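Local structure of glucoamylase (Thermoanaerobacterium thermosaccharolyticum, 1LF6) at residues Leu488-Asn493 / Asp549-Asn554; Gln434-Glu439 / Phe536-Arg541; Lys473-Ala478 / Tyr679-Ala684. The protein hydrolyses terminal alpha-1,4-linked glucose units one after another from the non-reducing ends of starch-like chains, releasing beta-D-glucose. All blocks are in the same frame, centred on the assembly; numbering follows the deposited sequence.

Interaction 1 (Leu488-Asn493 / Asp549-Asn554); sequences LTYTEN and DPKILN
The aliphatic chain of K551 lies across one face of the Y490 ring, and this is where the contact is tightest. CD of K551 stands 3.6 Å from the centroid of the Y490 ring and only 5° off its normal, a CH-pi contact. CB of K551 comes within 3.6 Å of CE2 on the same ring, and CE of K551 reaches CD1 at 3.6 Å, so the chain crosses the ring diagonally, from its CE2 side to its CD1 side. Y490 can offer this face because its CG is anti to the backbone N (chi1 -173°), which carries the ring out toward the helix. Elsewhere the buried tyrosine meets Y502 edge to face. The lysine end is looser. After the bend at chi4 (66°), NZ of K551 lies 5.3 Å from the Y490 centroid, at most a weak cation-pi attraction, and its ion pair with D486 is also long and weak. At the rim of the ring, the side chain of N554 sits beside the Y490 hydroxyl. D549 is the N-cap of helix 550-562: its OD2 accepts from K551 N at 2.8 Å, fixing the turn from which the lysine projects. Y490 follows the end of helix 468-489 and begins the short strand paired with 501-502. The contact thus sets the first turn of one helix against a small two-stranded antiparallel element that follows another, within the (alpha/alpha) barrel domain of family 15 glycosidases.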
loop_
_atom_site.group_PDB
_atom_site.type_symbol
_atom_site.label_atom_id
_atom_site.label_comp_id
_atom_site.label_asym_id
_atom_site.label_seq_id
_atom_site.Cartn_x
_atom_site.Cartn_y
_atom_site.Cartn_z
ATOM N N LEU A 488 19.681 -4.830 28.782
ATOM C CA LEU A 488 18.574 -3.882 28.755
ATOM C C LEU A 488 17.226 -4.455 28.315
ATOM O O LEU A 488 16.185 -3.933 28.705
ATOM C CB LEU A 488 18.919 -2.695 27.851
ATOM C CG LEU A 488 20.011 -1.746 28.353
ATOM C CD1 LEU A 488 20.362 -0.744 27.270
ATOM C CD2 LEU A 488 19.528 -1.030 29.599
ATOM N N THR A 489 17.227 -5.536 27.541
ATOM C CA THR A 489 15.962 -6.059 27.028
ATOM C C THR A 489 15.630 -7.521 27.307
ATOM O O THR A 489 14.505 -7.957 27.073
ATOM C CB THR A 489 15.884 -5.843 25.499
ATOM O OG1 THR A 489 16.847 -6.680 24.850
ATOM C CG2 THR A 489 16.191 -4.394 25.146
ATOM N N TYR A 490 16.604 -8.277 27.801
ATOM C CA TYR A 490 16.387 -9.689 28.086
ATOM C C TYR A 490 15.997 -9.934 29.551
ATOM O O TYR A 490 16.820 -9.797 30.456
ATOM C CB TYR A 490 17.656 -10.476 27.733
ATOM C CG TYR A 490 17.516 -11.979 27.830
ATOM C CD1 TYR A 490 18.137 -12.693 28.855
ATOM C CD2 TYR A 490 16.785 -12.691 26.877
ATOM C CE1 TYR A 490 18.039 -14.083 28.926
ATOM C CE2 TYR A 490 16.680 -14.077 26.938
ATOM C CZ TYR A 490 17.311 -14.766 27.963
ATOM O OH TYR A 490 17.225 -16.137 28.014
ATOM N N THR A 491 14.740 -10.294 29.787
ATOM C CA THR A 491 14.303 -10.553 31.152
ATOM C C THR A 491 14.574 -12.006 31.534
ATOM O O THR A 491 14.618 -12.892 30.682
ATOM C CB THR A 491 12.794 -10.265 31.348
ATOM O OG1 THR A 491 12.474 -10.318 32.748
ATOM C CG2 THR A 491 11.945 -11.294 30.592
ATOM N N GLU A 492 14.773 -12.230 32.825
ATOM C CA GLU A 492 15.015 -13.555 33.359
ATOM C C GLU A 492 14.023 -13.719 34.502
ATOM O O GLU A 492 14.041 -14.707 35.235
ATOM C CB GLU A 492 16.454 -13.646 33.864
ATOM C CG GLU A 492 17.472 -13.379 32.766
ATOM C CD GLU A 492 18.836 -13.020 33.296
ATOM O OE1 GLU A 492 19.570 -13.937 33.722
ATOM O OE2 GLU A 492 19.171 -11.812 33.298
ATOM N N ASN A 493 13.131 -12.740 34.620
ATOM C CA ASN A 493 12.124 -12.729 35.672
ATOM C C ASN A 493 10.729 -12.493 35.090
ATOM O O ASN A 493 9.882 -11.878 35.736
ATOM C CB ASN A 493 12.459 -11.613 36.665
ATOM C CG ASN A 493 11.677 -11.720 37.951
ATOM O OD1 ASN A 493 11.491 -10.729 38.649
ATOM N ND2 ASN A 493 11.227 -12.925 38.280
ATOM N N ASP A 549 21.574 -18.477 19.135
ATOM C CA ASP A 549 21.835 -17.929 20.462
ATOM C C ASP A 549 20.717 -18.435 21.377
ATOM O O ASP A 549 19.538 -18.248 21.081
ATOM C CB ASP A 549 21.826 -16.399 20.395
ATOM C CG ASP A 549 22.189 -15.748 21.714
ATOM O OD1 ASP A 549 22.865 -14.698 21.687
ATOM O OD2 ASP A 549 21.797 -16.272 22.776
ATOM N N PRO A 550 21.069 -19.090 22.494
ATOM C CA PRO A 550 20.024 -19.593 23.395
ATOM C C PRO A 550 18.994 -18.546 23.852
ATOM O O PRO A 550 17.866 -18.896 24.195
ATOM C CB PRO A 550 20.824 -20.201 24.554
ATOM C CG PRO A 550 22.135 -19.443 24.516
ATOM C CD PRO A 550 22.414 -19.342 23.043
ATOM N N LYS A 551 19.369 -17.269 23.851
ATOM C CA LYS A 551 18.426 -16.229 24.253
ATOM C C LYS A 551 17.361 -16.081 23.171
ATOM O O LYS A 551 16.191 -15.826 23.465
ATOM C CB LYS A 551 19.146 -14.896 24.490
ATOM C CG LYS A 551 20.077 -14.908 25.705
ATOM C CD LYS A 551 20.523 -13.506 26.077
ATOM C CE LYS A 551 21.335 -13.479 27.376
ATOM N NZ LYS A 551 22.632 -14.195 27.242
ATOM N N ILE A 552 17.776 -16.243 21.918
ATOM C CA ILE A 552 16.859 -16.168 20.785
ATOM C C ILE A 552 15.902 -17.361 20.840
ATOM O O ILE A 552 14.692 -17.204 20.687
ATOM C CB ILE A 552 17.622 -16.216 19.436
ATOM C CG1 ILE A 552 18.451 -14.936 19.261
ATOM C CG2 ILE A 552 16.640 -16.415 18.276
ATOM C CD1 ILE A 552 17.625 -13.663 19.204
ATOM N N LEU A 553 16.449 -18.555 21.057
ATOM C CA LEU A 553 15.627 -19.764 21.128
ATOM C C LEU A 553 14.612 -19.687 22.266
ATOM O O LEU A 553 13.460 -20.079 22.098
ATOM C CB LEU A 553 16.520 -21.003 21.296
ATOM C CG LEU A 553 17.284 -21.496 20.055
ATOM C CD1 LEU A 553 16.305 -21.798 18.932
ATOM C CD2 LEU A 553 18.268 -20.448 19.596
ATOM N N ASN A 554 15.040 -19.170 23.417
ATOM C CA ASN A 554 14.158 -19.042 24.570
ATOM C C ASN A 554 12.987 -18.115 24.253
ATOM O O ASN A 554 11.845 -18.375 24.635
ATOM C CB ASN A 554 14.923 -18.476 25.774
ATOM C CG ASN A 554 15.836 -19.498 26.434
ATOM O OD1 ASN A 554 16.683 -19.145 27.257
ATOM N ND2 ASN A 554 15.661 -20.766 26.088
#

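Interaction 2 (Gln434-Glu439 / Phe536-Arg541); sequences QERWEE and FLELVR
R436 and E538 have the nearest CA atoms of the two segments, yet these lie 10.9 Å apart, so long side chains bridge the gap. R436 belongs to the type I beta turn from E435 to E438, the probable catalytic acceptor and donor; E538 lies in the short helix 538-541. E435 OE1 accepts from E439 N and OE2 from W437 N. With chi1 at 72°, the R436 chain starts over the W437 ring and then runs extended, away from both glutamates, to its guanidinium. E538, bent at chi2, lays CG over one guanidinium face, offset toward its rim, the carboxylate plane 28° from it, and brings OE2 to 3.6 Å from R436 NH2, a long salt bridge. This oxygen lies well out of the guanidinium plane, where no N-H points at it. A water makes the link, accepting from R436 NH2 in the guanidinium plane at 3.0 Å and donating to E538 OE2 at 2.9 Å. With an alanine at E538, the water would probably lose this acceptor and the R436 guanidinium a nearby negative charge. The direct pair is thus charge only, supplemented by water, beside the salt bridge of R436 NH1 to E605.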
loop_
_atom_site.group_PDB
_atom_site.type_symbol
_atom_site.label_atom_id
_atom_site.label_comp_id
_atom_site.label_asym_id
_atom_site.label_seq_id
_atom_site.Cartn_x
_atom_site.Cartn_y
_atom_site.Cartn_z
ATOM N N GLN A 434 10.086 5.759 19.988
ATOM C CA GLN A 434 9.114 4.729 19.680
ATOM C C GLN A 434 9.774 3.643 18.837
ATOM O O GLN A 434 10.704 3.917 18.072
ATOM C CB GLN A 434 7.902 5.332 18.956
ATOM C CG GLN A 434 8.231 6.138 17.729
ATOM C CD GLN A 434 7.075 7.020 17.275
ATOM O OE1 GLN A 434 7.050 7.480 16.140
ATOM N NE2 GLN A 434 6.123 7.267 18.168
ATOM N N GLU A 435 9.317 2.404 19.018
ATOM C CA GLU A 435 9.841 1.276 18.270
ATOM C C GLU A 435 9.127 1.244 16.925
ATOM O O GLU A 435 8.338 2.145 16.630
ATOM C CB GLU A 435 9.650 -0.026 19.054
ATOM C CG GLU A 435 8.376 -0.095 19.895
ATOM C CD GLU A 435 7.106 0.063 19.067
ATOM O OE1 GLU A 435 6.550 1.178 19.017
ATOM O OE2 GLU A 435 6.667 -0.931 18.463
ATOM N N ARG A 436 9.374 0.221 16.114
ATOM C CA ARG A 436 8.790 0.204 14.773
ATOM C C ARG A 436 7.265 0.200 14.609
ATOM O O ARG A 436 6.768 0.491 13.526
ATOM C CB ARG A 436 9.420 -0.918 13.941
ATOM C CG ARG A 436 9.043 -2.329 14.305
ATOM C CD ARG A 436 9.771 -3.291 13.370
ATOM N NE ARG A 436 9.341 -4.679 13.509
ATOM C CZ ARG A 436 9.681 -5.648 12.665
ATOM N NH1 ARG A 436 9.245 -6.886 12.855
ATOM N NH2 ARG A 436 10.457 -5.376 11.625
ATOM N N TRP A 437 6.515 -0.118 15.659
ATOM C CA TRP A 437 5.065 -0.092 15.534
ATOM C C TRP A 437 4.573 1.336 15.809
ATOM O O TRP A 437 3.377 1.617 15.744
ATOM C CB TRP A 437 4.417 -1.089 16.496
ATOM C CG TRP A 437 4.833 -2.529 16.256
ATOM C CD1 TRP A 437 5.093 -3.471 17.212
ATOM C CD2 TRP A 437 5.039 -3.182 14.988
ATOM N NE1 TRP A 437 5.455 -4.662 16.622
ATOM C CE2 TRP A 437 5.428 -4.513 15.261
ATOM C CE3 TRP A 437 4.932 -2.770 13.652
ATOM C CZ2 TRP A 437 5.713 -5.438 14.246
ATOM C CZ3 TRP A 437 5.218 -3.694 12.640
ATOM C CH2 TRP A 437 5.604 -5.011 12.946
ATOM N N GLU A 438 5.520 2.224 16.114
ATOM C CA GLU A 438 5.250 3.644 16.365
ATOM C C GLU A 438 4.348 3.922 17.562
ATOM O O GLU A 438 3.555 4.869 17.535
ATOM C CB GLU A 438 4.615 4.262 15.122
ATOM C CG GLU A 438 5.267 3.835 13.816
ATOM C CD GLU A 438 4.744 4.615 12.630
ATOM O OE1 GLU A 438 3.635 4.305 12.142
ATOM O OE2 GLU A 438 5.438 5.558 12.199
ATOM N N GLU A 439 4.480 3.133 18.623
ATOM C CA GLU A 439 3.595 3.297 19.774
ATOM C C GLU A 439 4.212 3.559 21.138
ATOM O O GLU A 439 3.606 4.222 21.979
ATOM C CB GLU A 439 2.702 2.055 19.882
ATOM C CG GLU A 439 2.056 1.665 18.557
ATOM C CD GLU A 439 1.337 0.329 18.621
ATOM O OE1 GLU A 439 1.848 -0.594 19.291
ATOM O OE2 GLU A 439 0.274 0.193 17.981
ATOM N N PHE A 536 11.892 -9.025 17.762
ATOM C CA PHE A 536 13.212 -9.289 18.318
ATOM C C PHE A 536 14.044 -10.061 17.302
ATOM O O PHE A 536 15.271 -10.035 17.360
ATOM C CB PHE A 536 13.120 -10.090 19.620
ATOM C CG PHE A 536 12.884 -11.559 19.415
ATOM C CD1 PHE A 536 11.623 -12.036 19.072
ATOM C CD2 PHE A 536 13.933 -12.467 19.548
ATOM C CE1 PHE A 536 11.406 -13.394 18.862
ATOM C CE2 PHE A 536 13.727 -13.827 19.339
ATOM C CZ PHE A 536 12.460 -14.294 18.994
ATOM N N LEU A 537 13.381 -10.742 16.372
ATOM C CA LEU A 537 14.102 -11.505 15.357
ATOM C C LEU A 537 14.943 -10.592 14.474
ATOM O O LEU A 537 15.745 -11.065 13.664
ATOM C CB LEU A 537 13.138 -12.334 14.493
ATOM C CG LEU A 537 12.498 -13.551 15.173
ATOM C CD1 LEU A 537 11.527 -14.222 14.205
ATOM C CD2 LEU A 537 13.588 -14.531 15.630
ATOM N N GLU A 538 14.752 -9.285 14.628
ATOM C CA GLU A 538 15.525 -8.314 13.862
ATOM C C GLU A 538 16.985 -8.431 14.268
ATOM O O GLU A 538 17.887 -8.112 13.488
ATOM C CB GLU A 538 15.027 -6.900 14.136
ATOM C CG GLU A 538 13.744 -6.553 13.410
ATOM C CD GLU A 538 13.945 -6.422 11.917
ATOM O OE1 GLU A 538 13.966 -7.457 11.213
ATOM O OE2 GLU A 538 14.099 -5.274 11.447
ATOM N N LEU A 539 17.199 -8.889 15.502
ATOM C CA LEU A 539 18.540 -9.080 16.043
ATOM C C LEU A 539 19.332 -10.025 15.146
ATOM O O LEU A 539 20.486 -9.759 14.826
ATOM C CB LEU A 539 18.476 -9.665 17.462
ATOM C CG LEU A 539 18.042 -8.743 18.610
ATOM C CD1 LEU A 539 17.646 -9.590 19.816
ATOM C CD2 LEU A 539 19.172 -7.775 18.967
ATOM N N VAL A 540 18.710 -11.130 14.746
ATOM C CA VAL A 540 19.374 -12.104 13.881
ATOM C C VAL A 540 19.356 -11.650 12.413
ATOM O O VAL A 540 20.346 -11.792 11.695
ATOM C CB VAL A 540 18.714 -13.504 14.008
ATOM C CG1 VAL A 540 18.664 -13.935 15.481
ATOM C CG2 VAL A 540 17.322 -13.480 13.431
ATOM N N ARG A 541 18.228 -11.095 11.979
ATOM C CA ARG A 541 18.074 -10.602 10.615
ATOM C C ARG A 541 19.189 -9.616 10.246
ATOM O O ARG A 541 19.712 -9.636 9.129
ATOM C CB ARG A 541 16.714 -9.911 10.474
ATOM C CG ARG A 541 16.388 -9.387 9.080
ATOM C CD ARG A 541 16.413 -10.492 8.030
ATOM N NE ARG A 541 15.799 -10.045 6.783
ATOM C CZ ARG A 541 14.486 -10.011 6.547
ATOM N NH1 ARG A 541 14.038 -9.576 5.378
ATOM N NH2 ARG A 541 13.619 -10.432 7.459
HETATM O O HOH W 1 12.265 -3.318 10.427
#

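Interaction 3 (Lys473-Ala478 / Tyr679-Ala684); sequences KYQEKA and YKRYVA
Over one face of the R681 guanidinium lies the amide carbon CD of Q475, the two planes 48° apart, while Y682 OH sits in the guanidinium plane at its edge. The Y682 ring takes CG of R681 over one face, 4.1 Å above its centre. These groups join helix 468-489 of the (alpha/alpha) barrel to the C-terminal helix 676-682. Q475 bends at chi2 (-61°), and its amide slides past the extended R681 chain in the opposite direction. Its NE2 comes to 3.4 Å from R681 NE, but both are donors, so this is packing rather than a bond. The polar ends find their mates one residue beyond the first segment: R681 NH1 forms a salt bridge with D479, and Y682 OH is hydrogen-bonded to the same carboxylate. One aspartate thus gathers both side chains from the C-terminal helix. Y682 also leans on V452 of helix 445-464. Beside the carboxylate, buried A478 supplies a small methyl, letting the tyrosine approach end on: A478 CB lies 3.5 Å from Y682 OH. At the end of the C-terminal helix, Y679 O accepts from V683 N at 2.8 Å and A684 N at 2.7 Å.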
loop_
_atom_site.group_PDB
_atom_site.type_symbol
_atom_site.label_atom_id
_atom_site.label_comp_id
_atom_site.label_asym_id
_atom_site.label_seq_id
_atom_site.Cartn_x
_atom_site.Cartn_y
_atom_site.Cartn_z
ATOM N N LYS A 473 34.838 6.110 16.575
ATOM C CA LYS A 473 33.767 6.580 17.449
ATOM C C LYS A 473 32.470 5.788 17.239
ATOM O O LYS A 473 31.839 5.335 18.196
ATOM C CB LYS A 473 33.521 8.065 17.174
ATOM C CG LYS A 473 32.424 8.699 18.004
ATOM C CD LYS A 473 32.300 10.187 17.672
ATOM C CE LYS A 473 31.166 10.839 18.437
ATOM N NZ LYS A 473 31.303 10.641 19.908
ATOM N N TYR A 474 32.082 5.631 15.979
ATOM C CA TYR A 474 30.872 4.906 15.627
ATOM C C TYR A 474 30.933 3.447 16.068
ATOM O O TYR A 474 30.020 2.961 16.731
ATOM C CB TYR A 474 30.643 4.985 14.117
ATOM C CG TYR A 474 30.336 6.377 13.611
ATOM C CD1 TYR A 474 30.582 6.727 12.289
ATOM C CD2 TYR A 474 29.795 7.348 14.458
ATOM C CE1 TYR A 474 30.304 8.009 11.816
ATOM C CE2 TYR A 474 29.511 8.637 13.993
ATOM C CZ TYR A 474 29.773 8.956 12.667
ATOM O OH TYR A 474 29.518 10.233 12.205
ATOM N N GLN A 475 32.011 2.754 15.709
ATOM C CA GLN A 475 32.161 1.348 16.075
ATOM C C GLN A 475 32.204 1.100 17.569
ATOM O O GLN A 475 31.626 0.128 18.050
ATOM C CB GLN A 475 33.408 0.747 15.437
ATOM C CG GLN A 475 33.187 0.253 14.026
ATOM C CD GLN A 475 32.143 -0.858 13.911
ATOM O OE1 GLN A 475 31.799 -1.266 12.808
ATOM N NE2 GLN A 475 31.641 -1.348 15.044
ATOM N N GLU A 476 32.897 1.965 18.302
ATOM C CA GLU A 476 32.980 1.821 19.751
ATOM C C GLU A 476 31.582 1.888 20.358
ATOM O O GLU A 476 31.247 1.120 21.258
ATOM C CB GLU A 476 33.854 2.925 20.350
ATOM C CG GLU A 476 35.307 2.523 20.552
ATOM C CD GLU A 476 36.169 3.672 21.050
ATOM O OE1 GLU A 476 35.786 4.311 22.051
ATOM O OE2 GLU A 476 37.229 3.933 20.443
ATOM N N LYS A 477 30.778 2.821 19.862
ATOM C CA LYS A 477 29.418 2.991 20.344
ATOM C C LYS A 477 28.624 1.731 20.000
ATOM O O LYS A 477 27.947 1.156 20.855
ATOM C CB LYS A 477 28.781 4.216 19.682
ATOM C CG LYS A 477 27.469 4.667 20.303
ATOM C CD LYS A 477 27.653 5.168 21.739
ATOM C CE LYS A 477 28.504 6.422 21.801
ATOM N NZ LYS A 477 28.605 6.955 23.191
ATOM N N ALA A 478 28.731 1.294 18.749
ATOM C CA ALA A 478 28.026 0.104 18.283
ATOM C C ALA A 478 28.348 -1.117 19.137
ATOM O O ALA A 478 27.448 -1.868 19.523
ATOM C CB ALA A 478 28.379 -0.169 16.818
ATOM N N TYR A 679 27.155 -8.901 10.466
ATOM C CA TYR A 679 27.138 -10.324 10.757
ATOM C C TYR A 679 28.536 -10.829 11.117
ATOM O O TYR A 679 28.716 -11.541 12.108
ATOM C CB TYR A 679 26.604 -11.099 9.547
ATOM C CG TYR A 679 26.758 -12.597 9.661
ATOM C CD1 TYR A 679 25.851 -13.359 10.393
ATOM C CD2 TYR A 679 27.841 -13.248 9.069
ATOM C CE1 TYR A 679 26.021 -14.733 10.538
ATOM C CE2 TYR A 679 28.021 -14.619 9.210
ATOM C CZ TYR A 679 27.110 -15.355 9.944
ATOM O OH TYR A 679 27.297 -16.706 10.093
ATOM N N LYS A 680 29.526 -10.454 10.316
ATOM C CA LYS A 680 30.893 -10.901 10.550
ATOM C C LYS A 680 31.457 -10.449 11.890
ATOM O O LYS A 680 32.225 -11.170 12.517
ATOM C CB LYS A 680 31.803 -10.436 9.407
ATOM C CG LYS A 680 31.661 -11.282 8.143
ATOM C CD LYS A 680 32.462 -10.719 6.978
ATOM C CE LYS A 680 31.909 -9.371 6.529
ATOM N NZ LYS A 680 32.644 -8.800 5.367
ATOM N N ARG A 681 31.057 -9.269 12.341
ATOM C CA ARG A 681 31.561 -8.743 13.597
ATOM C C ARG A 681 30.874 -9.283 14.852
ATOM O O ARG A 681 31.515 -9.459 15.887
ATOM C CB ARG A 681 31.451 -7.218 13.598
ATOM C CG ARG A 681 32.255 -6.545 14.701
ATOM C CD ARG A 681 32.094 -5.034 14.680
ATOM N NE ARG A 681 32.940 -4.400 15.689
ATOM C CZ ARG A 681 34.268 -4.335 15.616
ATOM N NH1 ARG A 681 34.960 -3.747 16.584
ATOM N NH2 ARG A 681 34.903 -4.846 14.570
ATOM N N TYR A 682 29.580 -9.563 14.758
ATOM C CA TYR A 682 28.827 -10.011 15.923
ATOM C C TYR A 682 28.264 -11.420 15.919
ATOM O O TYR A 682 28.202 -12.064 16.966
ATOM C CB TYR A 682 27.673 -9.037 16.168
ATOM C CG TYR A 682 28.106 -7.598 16.310
ATOM C CD1 TYR A 682 28.804 -7.167 17.439
ATOM C CD2 TYR A 682 27.808 -6.658 15.323
ATOM C CE1 TYR A 682 29.189 -5.834 17.585
ATOM C CE2 TYR A 682 28.188 -5.323 15.457
ATOM C CZ TYR A 682 28.871 -4.918 16.594
ATOM O OH TYR A 682 29.184 -3.594 16.768
ATOM N N VAL A 683 27.853 -11.903 14.753
ATOM C CA VAL A 683 27.248 -13.226 14.658
ATOM C C VAL A 683 28.107 -14.327 14.045
ATOM O O VAL A 683 27.851 -15.506 14.284
ATOM C CB VAL A 683 25.925 -13.145 13.880
ATOM C CG1 VAL A 683 25.298 -14.523 13.748
ATOM C CG2 VAL A 683 24.983 -12.210 14.592
ATOM N N ALA A 684 29.116 -13.954 13.263
ATOM C CA ALA A 684 29.984 -14.943 12.633
ATOM C C ALA A 684 30.598 -15.873 13.680
ATOM O O ALA A 684 30.450 -15.589 14.888
ATOM C CB ALA A 684 31.086 -14.244 11.842
ATOM O OXT ALA A 684 31.237 -16.873 13.283
#

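From the N terminus, the beta-rich part of the chain comes first, and all three contacts follow it, in the helical part of the chain. Interaction 2 starts at 434-439 and closes its loop at 536-541. Before it closes, helix 468-489 begins both others: interaction 3 along 473-478, interaction 1 at its end. Interaction 1 closes next, at 549-554, so it crosses interaction 2; interaction 3 waits for the C terminus at 679-684, crossing interaction 2 and enclosing interaction 1. Interactions 1 and 2 touch, I552 CD1 lying 3.9 Å from V540 CG1, which ties helix 538-541 to helix 550-562, the next helix in the chain. Interaction 3 touches neither.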